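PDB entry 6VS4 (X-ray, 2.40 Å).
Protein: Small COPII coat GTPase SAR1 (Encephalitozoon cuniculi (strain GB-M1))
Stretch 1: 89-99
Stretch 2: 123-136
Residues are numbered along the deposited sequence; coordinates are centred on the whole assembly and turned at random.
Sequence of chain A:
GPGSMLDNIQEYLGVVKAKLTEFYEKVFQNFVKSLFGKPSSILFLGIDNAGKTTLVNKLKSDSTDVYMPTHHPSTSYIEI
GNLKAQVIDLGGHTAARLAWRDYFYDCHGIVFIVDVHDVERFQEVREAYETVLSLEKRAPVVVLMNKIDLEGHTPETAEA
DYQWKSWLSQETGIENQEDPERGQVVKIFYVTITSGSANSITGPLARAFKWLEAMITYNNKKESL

Stretch 1, residues 89-99: DLGGHTAARLA
Stretch 2, residues 123-136: QEVREAYETVLSLE

In the small COPII coat GTPase SAR1, an irregular segment, 89-99, lies along one side of the part of a helix spanning 123-135, which begins earlier in the chain, and the two bury 454 Å² between them. The register rises together along both pieces: the CA atoms of G92 and A128 are 4.6 Å apart, those of R97 and T131 6.9 Å, and those of L98 and L135 8.0 Å. No hydrogen bond joins the modelled atoms across the contact, so shape carries most of its description.

The helix is regular, with phi/psi near -62/-43 through its middle and i to i+4 bonds such as A128 N to E124 O (2.6 Å). It loosens at the end, where L135 has -93/-29 and E136, at -125/113, leaves helical geometry. E127, T131 and L135 direct their CA-to-CB bonds toward the segment.

L90 (-80/171) is the first bump. With chi1 m and chi2 t, it brings CD1 to 4.0 Å from A128 CB and 3.6 Å from V132 CG2. The small alanine leaves a hollow for the leucine tip, and V132, chi1 t, supplies another apolar wall.

G91 (-126/-51) leads into the closest backbone approach, at G92 (84/169). G92 CA lies 4.1 Å from E127 CB and 4.3 Å from A128 N. Glycine suits this place twice over: an ideal CB would point toward the helix, 3.2 Å from both E124 O and E127 CB, and would also jam against the carbonyl oxygen of G91. Beside it, H93 (57/50) places CB 3.3 Å from E127 OE2; its ring is not modelled. E127 is otherwise tied along its own helix, its OE1 accepting a 2.8 Å hydrogen bond from Q123 NE2.

The chain then bows away through T94 (-163/147, chi1 t), A95 and A96. The T94 hydroxyl steadies this turn, OG1 accepting from A96 N at 3.2 Å. R97 (-67/-17) lies in a 3-10 segment, its CB pointing back toward the helix and packing 3.5 Å from T131 CG2; the rest of its side chain is not modelled. Threonine serves two needs here: in chi1 m its methyl meets R97, while OG1 donates to E127 O at 2.8 Å.

L135 (chi1 m, chi2 t) projects between the R97 carbonyl and the L98 tip, CD1 3.5 Å from R97 O and CD2 4.2 Å from L98 CD1. L98 starts away from the helix, but chi1 of -145° and chi2 p bring its end nearer.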

# COMPACT_ATOMS: atom_id res chain seq x y z
N ASP A 89 24.44 -11.13 28.13
CA ASP A 89 23.95 -12.48 28.36
C ASP A 89 24.39 -12.88 29.76
O ASP A 89 25.58 -13.11 30.01
CB ASP A 89 24.51 -13.45 27.31
CG ASP A 89 23.83 -13.30 25.96
OD1 ASP A 89 22.69 -12.78 25.90
OD2 ASP A 89 24.42 -13.70 24.94
N LEU A 90 23.45 -12.97 30.70
CA LEU A 90 23.82 -13.34 32.05
C LEU A 90 24.00 -14.86 32.16
O LEU A 90 23.63 -15.62 31.27
CB LEU A 90 22.77 -12.84 33.04
CG LEU A 90 22.64 -11.31 33.12
CD1 LEU A 90 21.76 -10.91 34.29
CD2 LEU A 90 24.01 -10.65 33.23
N GLY A 91 24.52 -15.29 33.30
CA GLY A 91 24.69 -16.70 33.55
C GLY A 91 24.04 -17.16 34.84
O GLY A 91 23.26 -18.12 34.85
N GLY A 92 24.35 -16.47 35.93
CA GLY A 92 23.82 -16.82 37.22
C GLY A 92 24.63 -17.90 37.91
O GLY A 92 25.49 -18.56 37.33
N HIS A 93 24.32 -18.09 39.20
CA HIS A 93 24.94 -19.11 40.04
C HIS A 93 26.46 -18.94 40.07
O HIS A 93 27.22 -19.89 39.86
CB HIS A 93 24.56 -20.52 39.59
N THR A 94 26.91 -17.71 40.35
CA THR A 94 28.33 -17.44 40.47
C THR A 94 28.52 -16.11 41.18
O THR A 94 27.72 -15.19 41.03
CB THR A 94 29.06 -17.43 39.13
OG1 THR A 94 30.47 -17.27 39.37
CG2 THR A 94 28.57 -16.28 38.24
N ALA A 95 29.60 -16.03 41.96
CA ALA A 95 29.98 -14.82 42.65
C ALA A 95 30.83 -13.91 41.78
O ALA A 95 31.17 -12.80 42.21
CB ALA A 95 30.74 -15.15 43.94
N ALA A 96 31.14 -14.33 40.56
CA ALA A 96 31.88 -13.49 39.63
C ALA A 96 30.98 -12.50 38.96
O ALA A 96 31.37 -11.87 37.98
CB ALA A 96 32.59 -14.35 38.58
N ARG A 97 29.78 -12.34 39.53
CA ARG A 97 28.81 -11.36 39.07
C ARG A 97 29.30 -9.95 39.32
O ARG A 97 28.80 -9.00 38.71
CB ARG A 97 27.48 -11.59 39.77
N LEU A 98 30.30 -9.80 40.19
CA LEU A 98 30.85 -8.49 40.49
C LEU A 98 31.69 -7.98 39.33
O LEU A 98 32.04 -6.79 39.31
CB LEU A 98 31.68 -8.57 41.77
CG LEU A 98 31.71 -7.39 42.74
CD1 LEU A 98 30.29 -7.02 43.15
CD2 LEU A 98 32.54 -7.76 43.96
N ALA A 99 32.05 -8.86 38.39
CA ALA A 99 32.80 -8.45 37.21
C ALA A 99 32.02 -7.44 36.38
O ALA A 99 32.62 -6.63 35.66
CB ALA A 99 33.15 -9.68 36.36
N GLN A 123 15.71 -21.72 37.14
CA GLN A 123 16.62 -21.50 38.25
C GLN A 123 17.74 -20.53 37.88
O GLN A 123 18.11 -19.67 38.69
CB GLN A 123 17.20 -22.84 38.72
CG GLN A 123 17.97 -22.75 40.02
CD GLN A 123 17.14 -22.18 41.15
OE1 GLN A 123 15.93 -22.38 41.21
NE2 GLN A 123 17.80 -21.46 42.06
N GLU A 124 18.27 -20.64 36.66
CA GLU A 124 19.21 -19.63 36.18
C GLU A 124 18.56 -18.25 36.13
O GLU A 124 19.18 -17.25 36.50
CB GLU A 124 19.74 -19.99 34.80
CG GLU A 124 20.41 -21.33 34.68
CD GLU A 124 21.00 -21.53 33.30
OE1 GLU A 124 21.59 -20.56 32.76
OE2 GLU A 124 20.87 -22.64 32.74
N VAL A 125 17.30 -18.19 35.68
CA VAL A 125 16.62 -16.90 35.54
C VAL A 125 16.51 -16.22 36.90
O VAL A 125 16.79 -15.03 37.03
CB VAL A 125 15.24 -17.08 34.89
CG1 VAL A 125 14.48 -15.77 34.91
CG2 VAL A 125 15.38 -17.59 33.45
N ARG A 126 16.10 -16.97 37.92
CA ARG A 126 15.93 -16.35 39.23
C ARG A 126 17.27 -15.90 39.80
O ARG A 126 17.35 -14.86 40.45
CB ARG A 126 15.18 -17.31 40.18
CG ARG A 126 16.02 -18.15 41.11
CD ARG A 126 15.10 -18.89 42.07
NE ARG A 126 14.32 -17.96 42.89
CZ ARG A 126 13.06 -18.15 43.26
NH1 ARG A 126 12.42 -19.24 42.87
NH2 ARG A 126 12.44 -17.25 44.01
N GLU A 127 18.33 -16.68 39.56
CA GLU A 127 19.67 -16.26 39.96
C GLU A 127 20.13 -15.06 39.14
O GLU A 127 20.67 -14.09 39.69
CB GLU A 127 20.66 -17.42 39.83
CG GLU A 127 20.91 -18.15 41.15
CD GLU A 127 20.84 -19.67 41.00
OE1 GLU A 127 20.34 -20.33 41.94
OE2 GLU A 127 21.27 -20.19 39.95
N ALA A 128 19.92 -15.09 37.82
CA ALA A 128 20.23 -13.92 37.01
C ALA A 128 19.45 -12.70 37.50
O ALA A 128 20.02 -11.61 37.63
CB ALA A 128 19.93 -14.19 35.53
N TYR A 129 18.16 -12.87 37.81
CA TYR A 129 17.36 -11.75 38.29
C TYR A 129 17.84 -11.26 39.65
O TYR A 129 17.93 -10.05 39.88
CB TYR A 129 15.89 -12.13 38.35
CG TYR A 129 14.99 -10.97 38.72
CD1 TYR A 129 14.73 -9.94 37.82
CD2 TYR A 129 14.38 -10.91 39.97
CE1 TYR A 129 13.90 -8.88 38.16
CE2 TYR A 129 13.56 -9.86 40.32
CZ TYR A 129 13.32 -8.85 39.41
OH TYR A 129 12.49 -7.81 39.77
N GLU A 130 18.15 -12.19 40.55
CA GLU A 130 18.69 -11.81 41.85
C GLU A 130 20.01 -11.07 41.70
O GLU A 130 20.27 -10.10 42.42
CB GLU A 130 18.86 -13.05 42.74
N THR A 131 20.85 -11.51 40.76
CA THR A 131 22.10 -10.80 40.50
C THR A 131 21.85 -9.35 40.13
O THR A 131 22.50 -8.44 40.65
CB THR A 131 22.88 -11.50 39.38
OG1 THR A 131 23.16 -12.85 39.75
CG2 THR A 131 24.18 -10.79 39.12
N VAL A 132 20.87 -9.11 39.24
CA VAL A 132 20.58 -7.75 38.78
C VAL A 132 20.13 -6.87 39.94
O VAL A 132 20.63 -5.75 40.11
CB VAL A 132 19.52 -7.77 37.66
CG1 VAL A 132 19.11 -6.36 37.29
CG2 VAL A 132 20.05 -8.52 36.44
N LEU A 133 19.18 -7.35 40.75
CA LEU A 133 18.64 -6.52 41.82
C LEU A 133 19.68 -6.18 42.88
O LEU A 133 19.51 -5.20 43.62
CB LEU A 133 17.43 -7.20 42.47
CG LEU A 133 16.12 -7.20 41.68
CD1 LEU A 133 14.98 -7.65 42.58
CD2 LEU A 133 15.83 -5.82 41.13
N SER A 134 20.76 -6.96 42.99
CA SER A 134 21.81 -6.66 43.96
C SER A 134 22.86 -5.69 43.43
O SER A 134 23.54 -5.05 44.23
CB SER A 134 22.49 -7.96 44.41
OG SER A 134 23.37 -8.44 43.40
N LEU A 135 23.00 -5.56 42.11
CA LEU A 135 23.96 -4.62 41.53
C LEU A 135 23.35 -3.27 41.22
O LEU A 135 24.06 -2.25 41.25
CB LEU A 135 24.58 -5.21 40.27
CG LEU A 135 25.44 -6.47 40.45
CD1 LEU A 135 26.00 -6.92 39.11
CD2 LEU A 135 26.56 -6.22 41.44
N GLU A 136 22.06 -3.22 40.92
CA GLU A 136 21.35 -1.98 40.62
C GLU A 136 20.16 -1.89 41.56
O GLU A 136 19.23 -2.70 41.47
CB GLU A 136 20.89 -1.93 39.16
CG GLU A 136 20.13 -0.67 38.77
CD GLU A 136 20.88 0.60 39.13
OE1 GLU A 136 21.98 0.83 38.58
OE2 GLU A 136 20.37 1.37 39.98